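Local structure of xylose isomerase-like TIM barrel domain-containing protein (Parabacteroides distasonis, 4KW2) at residues Met48-Ala53 with Gly89-Ala94; Trp22-Gln27 with Ile239-Asp244. The protein is of unknown function but has the xylose isomerase-like TIM barrel fold, which suggests, without proving, an isomerase acting on a sugar or related compound. One frame throughout, in Å; residues are numbered along the deposited sequence.

Overall arrangement
Both interactions belong to one closed parallel barrel of eight strands. Interaction 2 joins the first strand, 23-27, to the last, 238-241, and so closes the ring; interaction 1 joins the second and third, 50-53 and 91-98. Along the chain interaction 1 is nested inside the long loop that interaction 2 closes. Their centres lie about 9 Å apart, because strands 23-27 and 50-53 are themselves neighbours in the sheet: E52 N probably bonds I26 O at 2.8 Å. A second tie runs inside the barrel, where E52 OE1 meets S240 OG at 2.7 Å in a probable hydrogen bond. The two pairings therefore share one sheet and a polar interior.

Interaction 1 (Met48-Ala53 with Gly89-Ala94); sequences MGYAEA and GIKPIA
K91 N donates to G49 O over 2.8 Å in an almost straight bond (171°), from above the carbonyl plane. A51 N then reaches K91 O nearly in line with that carbonyl, although its N-H is bent well off the direct path. Across the bulge, A94 N bonds A51 O in the carbonyl plane, and A53 N returns to A94 O at 3.1 Å. The register slips by one residue between the Y50-K91 and E52-A94 bridges. P92, the centre of an inverse gamma turn, lies in the bulge; a proline suits it, since its nitrogen carries no hydrogen for a sheet bond. Y50 CG lies anti to the carbonyl carbon (chi1 -60°), which brings the ring alongside K91: CD1 rests 3.8 Å from K91 CB, while I93 CB meets the ring edge near its plane. With an alanine in place of Y50, I93 CB and the aliphatic part of K91 would probably lose their apolar neighbour. K91 NZ itself pairs with a bound sulfate. A51 CB touches I90 CG2 at 4.1 Å, and both side chains also touch F85 of helix 75-86. The short A94 CB packs 4.0 Å from E52 CB; the extended E52 chain carries its carboxylate to S240, T122 and H203. Positive phi at G89, in a Schellman motif, suits glycine where helix 75-86 ends; the two strands and that helix make a beta-alpha-beta unit of the TIM barrel.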
loop_
_atom_site.group_PDB
_atom_site.type_symbol
_atom_site.label_atom_id
_atom_site.label_comp_id
_atom_site.label_asym_id
_atom_site.label_seq_id
_atom_site.Cartn_x
_atom_site.Cartn_y
_atom_site.Cartn_z
HETATM N N MSE A 48 -8.495 -9.977 23.225
HETATM C CA MSE A 48 -9.332 -8.779 23.059
HETATM C C MSE A 48 -10.795 -9.110 23.235
HETATM O O MSE A 48 -11.246 -10.203 22.866
HETATM C CB MSE A 48 -9.097 -8.183 21.676
HETATM C CG MSE A 48 -7.784 -7.418 21.649
HETATM SE SE MSE A 48 -7.566 -6.552 19.896
HETATM C CE MSE A 48 -6.997 -8.149 18.927
ATOM N N GLY A 49 -11.551 -8.159 23.785
ATOM C CA GLY A 49 -12.953 -8.387 24.143
ATOM C C GLY A 49 -13.969 -7.659 23.283
ATOM O O GLY A 49 -15.145 -7.578 23.652
ATOM N N TYR A 50 -13.531 -7.138 22.139
ATOM C CA TYR A 50 -14.391 -6.334 21.259
ATOM C C TYR A 50 -14.047 -6.565 19.793
ATOM O O TYR A 50 -12.912 -6.904 19.464
ATOM C CB TYR A 50 -14.238 -4.847 21.578
ATOM C CG TYR A 50 -14.608 -4.480 22.996
ATOM C CD1 TYR A 50 -15.927 -4.213 23.342
ATOM C CD2 TYR A 50 -13.636 -4.401 23.997
ATOM C CE1 TYR A 50 -16.273 -3.884 24.640
ATOM C CE2 TYR A 50 -13.975 -4.068 25.302
ATOM C CZ TYR A 50 -15.294 -3.809 25.613
ATOM O OH TYR A 50 -15.645 -3.475 26.893
ATOM N N ALA A 51 -15.025 -6.376 18.913
ATOM C CA ALA A 51 -14.796 -6.543 17.482
ATOM C C ALA A 51 -15.559 -5.513 16.649
ATOM O O ALA A 51 -16.671 -5.128 16.990
ATOM C CB ALA A 51 -15.171 -7.949 17.057
ATOM N N GLU A 52 -14.918 -5.045 15.580
ATOM C CA GLU A 52 -15.569 -4.250 14.541
ATOM C C GLU A 52 -15.617 -5.121 13.291
ATOM O O GLU A 52 -14.586 -5.362 12.655
ATOM C CB GLU A 52 -14.794 -2.961 14.261
ATOM C CG GLU A 52 -15.329 -2.165 13.072
ATOM C CD GLU A 52 -14.622 -0.836 12.867
ATOM O OE1 GLU A 52 -13.809 -0.445 13.737
ATOM O OE2 GLU A 52 -14.878 -0.176 11.829
ATOM N N ALA A 53 -16.809 -5.600 12.944
ATOM C CA ALA A 53 -16.938 -6.591 11.885
ATOM C C ALA A 53 -17.362 -5.991 10.543
ATOM O O ALA A 53 -18.268 -5.156 10.473
ATOM C CB ALA A 53 -17.893 -7.690 12.308
ATOM N N GLY A 89 -16.450 -14.338 25.032
ATOM C CA GLY A 89 -16.126 -13.154 25.821
ATOM C C GLY A 89 -15.743 -11.965 24.962
ATOM O O GLY A 89 -14.894 -11.165 25.354
ATOM N N ILE A 90 -16.377 -11.853 23.795
ATOM C CA ILE A 90 -16.126 -10.771 22.843
ATOM C C ILE A 90 -17.447 -10.070 22.542
ATOM O O ILE A 90 -18.419 -10.732 22.208
ATOM C CB ILE A 90 -15.573 -11.311 21.509
ATOM C CG1 ILE A 90 -14.282 -12.106 21.739
ATOM C CG2 ILE A 90 -15.328 -10.167 20.535
ATOM C CD1 ILE A 90 -13.806 -12.879 20.529
ATOM N N LYS A 91 -17.479 -8.744 22.647
ATOM C CA LYS A 91 -18.694 -7.974 22.349
ATOM C C LYS A 91 -18.692 -7.574 20.877
ATOM O O LYS A 91 -17.674 -7.090 20.378
ATOM C CB LYS A 91 -18.755 -6.702 23.196
ATOM C CG LYS A 91 -18.710 -6.926 24.699
ATOM C CD LYS A 91 -20.076 -7.292 25.247
ATOM C CE LYS A 91 -20.126 -7.140 26.760
ATOM N NZ LYS A 91 -21.486 -7.450 27.282
ATOM N N PRO A 92 -19.826 -7.762 20.172
ATOM C CA PRO A 92 -19.915 -7.319 18.783
ATOM C C PRO A 92 -20.220 -5.831 18.754
ATOM O O PRO A 92 -21.282 -5.422 18.305
ATOM C CB PRO A 92 -21.074 -8.142 18.235
ATOM C CG PRO A 92 -21.975 -8.294 19.415
ATOM C CD PRO A 92 -21.075 -8.408 20.612
ATOM N N ILE A 93 -19.269 -5.041 19.236
ATOM C CA ILE A 93 -19.492 -3.637 19.577
ATOM C C ILE A 93 -19.739 -2.758 18.350
ATOM O O ILE A 93 -20.501 -1.795 18.424
ATOM C CB ILE A 93 -18.299 -3.080 20.397
ATOM C CG1 ILE A 93 -18.653 -1.764 21.092
ATOM C CG2 ILE A 93 -17.050 -2.911 19.542
ATOM C CD1 ILE A 93 -19.375 -1.968 22.399
ATOM N N ALA A 94 -19.107 -3.090 17.228
ATOM C CA ALA A 94 -19.214 -2.256 16.042
ATOM C C ALA A 94 -19.363 -3.062 14.765
ATOM O O ALA A 94 -18.919 -4.203 14.678
ATOM C CB ALA A 94 -18.001 -1.341 15.936
#

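Interaction 2 (Trp22-Gln27 with Ile239-Asp244); sequences WKVGIQ and ISIEYD
Strands 23-27 and 239-241 run parallel in sense, their axes 31° apart, with V24, G25 and I26 facing I239, S240 and I241. Bonds alternate across the gap: I239 N to K23 O, G25 N to I239 O at 2.8 Å, I241 N to G25 O, and Q27 N to I241 O at 2.7 Å. All four N-H groups point almost straight at their acceptors. This is the seam of the TIM barrel, where the last strand pairs with the first. On the face bearing V24, I26, I239 and I241, branched aliphatic side chains suit the layer between sheet and helices; V24 and I241 pack on helix 250-262. I239 CD1 sits over one face of the W22 five-membered ring, 3.6 Å from its centroid, a CH-pi contact, while W22 NE1 bonds L260 O. The other face turns inward and is polar. Q27, extended beyond CG (chi2 -178°), sends NE2 to S240 O at 3.0 Å; the oxygen lies in the amide plane, though the donor stands above the carbonyl plane. E242 CB packs 3.7 Å from Q27 CD. S240 OG lies 3.3 Å from Q27 CG and hydrogen-bonds E52, a role that its small hydroxyl suits.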
loop_
_atom_site.group_PDB
_atom_site.type_symbol
_atom_site.label_atom_id
_atom_site.label_comp_id
_atom_site.label_asym_id
_atom_site.label_seq_id
_atom_site.Cartn_x
_atom_site.Cartn_y
_atom_site.Cartn_z
ATOM N N TRP A 22 -10.517 3.413 27.835
ATOM C CA TRP A 22 -11.021 3.141 26.480
ATOM C C TRP A 22 -11.164 1.642 26.243
ATOM O O TRP A 22 -10.743 0.842 27.074
ATOM C CB TRP A 22 -10.081 3.741 25.419
ATOM C CG TRP A 22 -8.652 3.292 25.546
ATOM C CD1 TRP A 22 -8.131 2.087 25.170
ATOM C CD2 TRP A 22 -7.566 4.043 26.099
ATOM N NE1 TRP A 22 -6.788 2.043 25.454
ATOM C CE2 TRP A 22 -6.416 3.231 26.025
ATOM C CE3 TRP A 22 -7.455 5.324 26.653
ATOM C CZ2 TRP A 22 -5.171 3.657 26.482
ATOM C CZ3 TRP A 22 -6.218 5.749 27.104
ATOM C CH2 TRP A 22 -5.091 4.916 27.017
ATOM N N LYS A 23 -11.745 1.271 25.104
ATOM C CA LYS A 23 -11.849 -0.133 24.700
ATOM C C LYS A 23 -10.880 -0.437 23.566
ATOM O O LYS A 23 -10.673 0.391 22.684
ATOM C CB LYS A 23 -13.253 -0.455 24.211
ATOM C CG LYS A 23 -14.375 -0.119 25.173
ATOM C CD LYS A 23 -15.715 -0.225 24.456
ATOM C CE LYS A 23 -16.811 0.537 25.179
ATOM N NZ LYS A 23 -17.190 -0.145 26.440
ATOM N N VAL A 24 -10.305 -1.634 23.591
ATOM C CA VAL A 24 -9.454 -2.111 22.519
ATOM C C VAL A 24 -10.141 -3.291 21.837
ATOM O O VAL A 24 -10.410 -4.316 22.473
ATOM C CB VAL A 24 -8.071 -2.562 23.033
ATOM C CG1 VAL A 24 -7.146 -2.868 21.858
ATOM C CG2 VAL A 24 -7.467 -1.493 23.934
ATOM N N GLY A 25 -10.418 -3.136 20.545
ATOM C CA GLY A 25 -11.039 -4.185 19.750
ATOM C C GLY A 25 -10.270 -4.481 18.480
ATOM O O GLY A 25 -9.324 -3.773 18.121
ATOM N N ILE A 26 -10.684 -5.537 17.796
ATOM C CA ILE A 26 -10.080 -5.896 16.523
ATOM C C ILE A 26 -11.000 -5.569 15.350
ATOM O O ILE A 26 -12.218 -5.699 15.453
ATOM C CB ILE A 26 -9.709 -7.390 16.492
ATOM C CG1 ILE A 26 -8.767 -7.673 15.323
ATOM C CG2 ILE A 26 -10.949 -8.279 16.415
ATOM C CD1 ILE A 26 -8.225 -9.079 15.322
ATOM N N GLN A 27 -10.406 -5.135 14.241
ATOM C CA GLN A 27 -11.109 -5.112 12.957
ATOM C C GLN A 27 -11.030 -6.509 12.374
ATOM O O GLN A 27 -9.934 -7.021 12.126
ATOM C CB GLN A 27 -10.470 -4.122 11.994
ATOM C CG GLN A 27 -10.508 -2.684 12.474
ATOM C CD GLN A 27 -9.899 -1.728 11.471
ATOM O OE1 GLN A 27 -10.116 -1.860 10.262
ATOM N NE2 GLN A 27 -9.112 -0.766 11.965
ATOM N N ILE A 239 -10.560 1.811 20.397
ATOM C CA ILE A 239 -9.376 1.653 19.559
ATOM C C ILE A 239 -9.566 0.358 18.788
ATOM O O ILE A 239 -9.528 -0.734 19.360
ATOM C CB ILE A 239 -8.066 1.561 20.368
ATOM C CG1 ILE A 239 -7.910 2.767 21.289
ATOM C CG2 ILE A 239 -6.867 1.485 19.429
ATOM C CD1 ILE A 239 -6.705 2.666 22.202
ATOM N N SER A 240 -9.770 0.490 17.486
ATOM C CA SER A 240 -10.062 -0.640 16.636
ATOM C C SER A 240 -8.835 -0.943 15.779
ATOM O O SER A 240 -8.495 -0.176 14.868
ATOM C CB SER A 240 -11.275 -0.318 15.770
ATOM O OG SER A 240 -11.823 -1.500 15.241
ATOM N N ILE A 241 -8.169 -2.054 16.077
ATOM C CA ILE A 241 -6.892 -2.355 15.452
ATOM C C ILE A 241 -7.009 -3.310 14.261
ATOM O O ILE A 241 -7.832 -4.231 14.238
ATOM C CB ILE A 241 -5.856 -2.899 16.467
ATOM C CG1 ILE A 241 -6.159 -4.339 16.881
ATOM C CG2 ILE A 241 -5.797 -2.005 17.701
ATOM C CD1 ILE A 241 -4.952 -5.244 16.798
ATOM N N GLU A 242 -6.170 -3.061 13.266
ATOM C CA GLU A 242 -6.017 -3.940 12.125
ATOM C C GLU A 242 -4.524 -4.199 11.997
ATOM O O GLU A 242 -3.707 -3.326 12.317
ATOM C CB GLU A 242 -6.571 -3.252 10.869
ATOM C CG GLU A 242 -6.686 -4.131 9.625
ATOM C CD GLU A 242 -5.409 -4.221 8.798
ATOM O OE1 GLU A 242 -4.479 -3.397 8.969
ATOM O OE2 GLU A 242 -5.341 -5.141 7.960
ATOM N N TYR A 243 -4.162 -5.395 11.555
ATOM C CA TYR A 243 -2.784 -5.662 11.177
ATOM C C TYR A 243 -2.710 -6.646 10.025
ATOM O O TYR A 243 -3.691 -7.309 9.697
ATOM C CB TYR A 243 -1.959 -6.139 12.383
ATOM C CG TYR A 243 -2.287 -7.511 12.948
ATOM C CD1 TYR A 243 -3.241 -7.668 13.945
ATOM C CD2 TYR A 243 -1.601 -8.646 12.521
ATOM C CE1 TYR A 243 -3.519 -8.911 14.491
ATOM C CE2 TYR A 243 -1.875 -9.897 13.057
ATOM C CZ TYR A 243 -2.834 -10.021 14.045
ATOM O OH TYR A 243 -3.099 -11.252 14.592
ATOM N N ASP A 244 -1.540 -6.715 9.404
ATOM C CA ASP A 244 -1.298 -7.659 8.328
ATOM C C ASP A 244 -0.982 -9.014 8.942
ATOM O O ASP A 244 0.121 -9.222 9.449
ATOM C CB ASP A 244 -0.132 -7.177 7.462
ATOM C CG ASP A 244 -0.012 -7.943 6.160
ATOM O OD1 ASP A 244 -0.437 -9.121 6.107
ATOM O OD2 ASP A 244 0.511 -7.361 5.185
#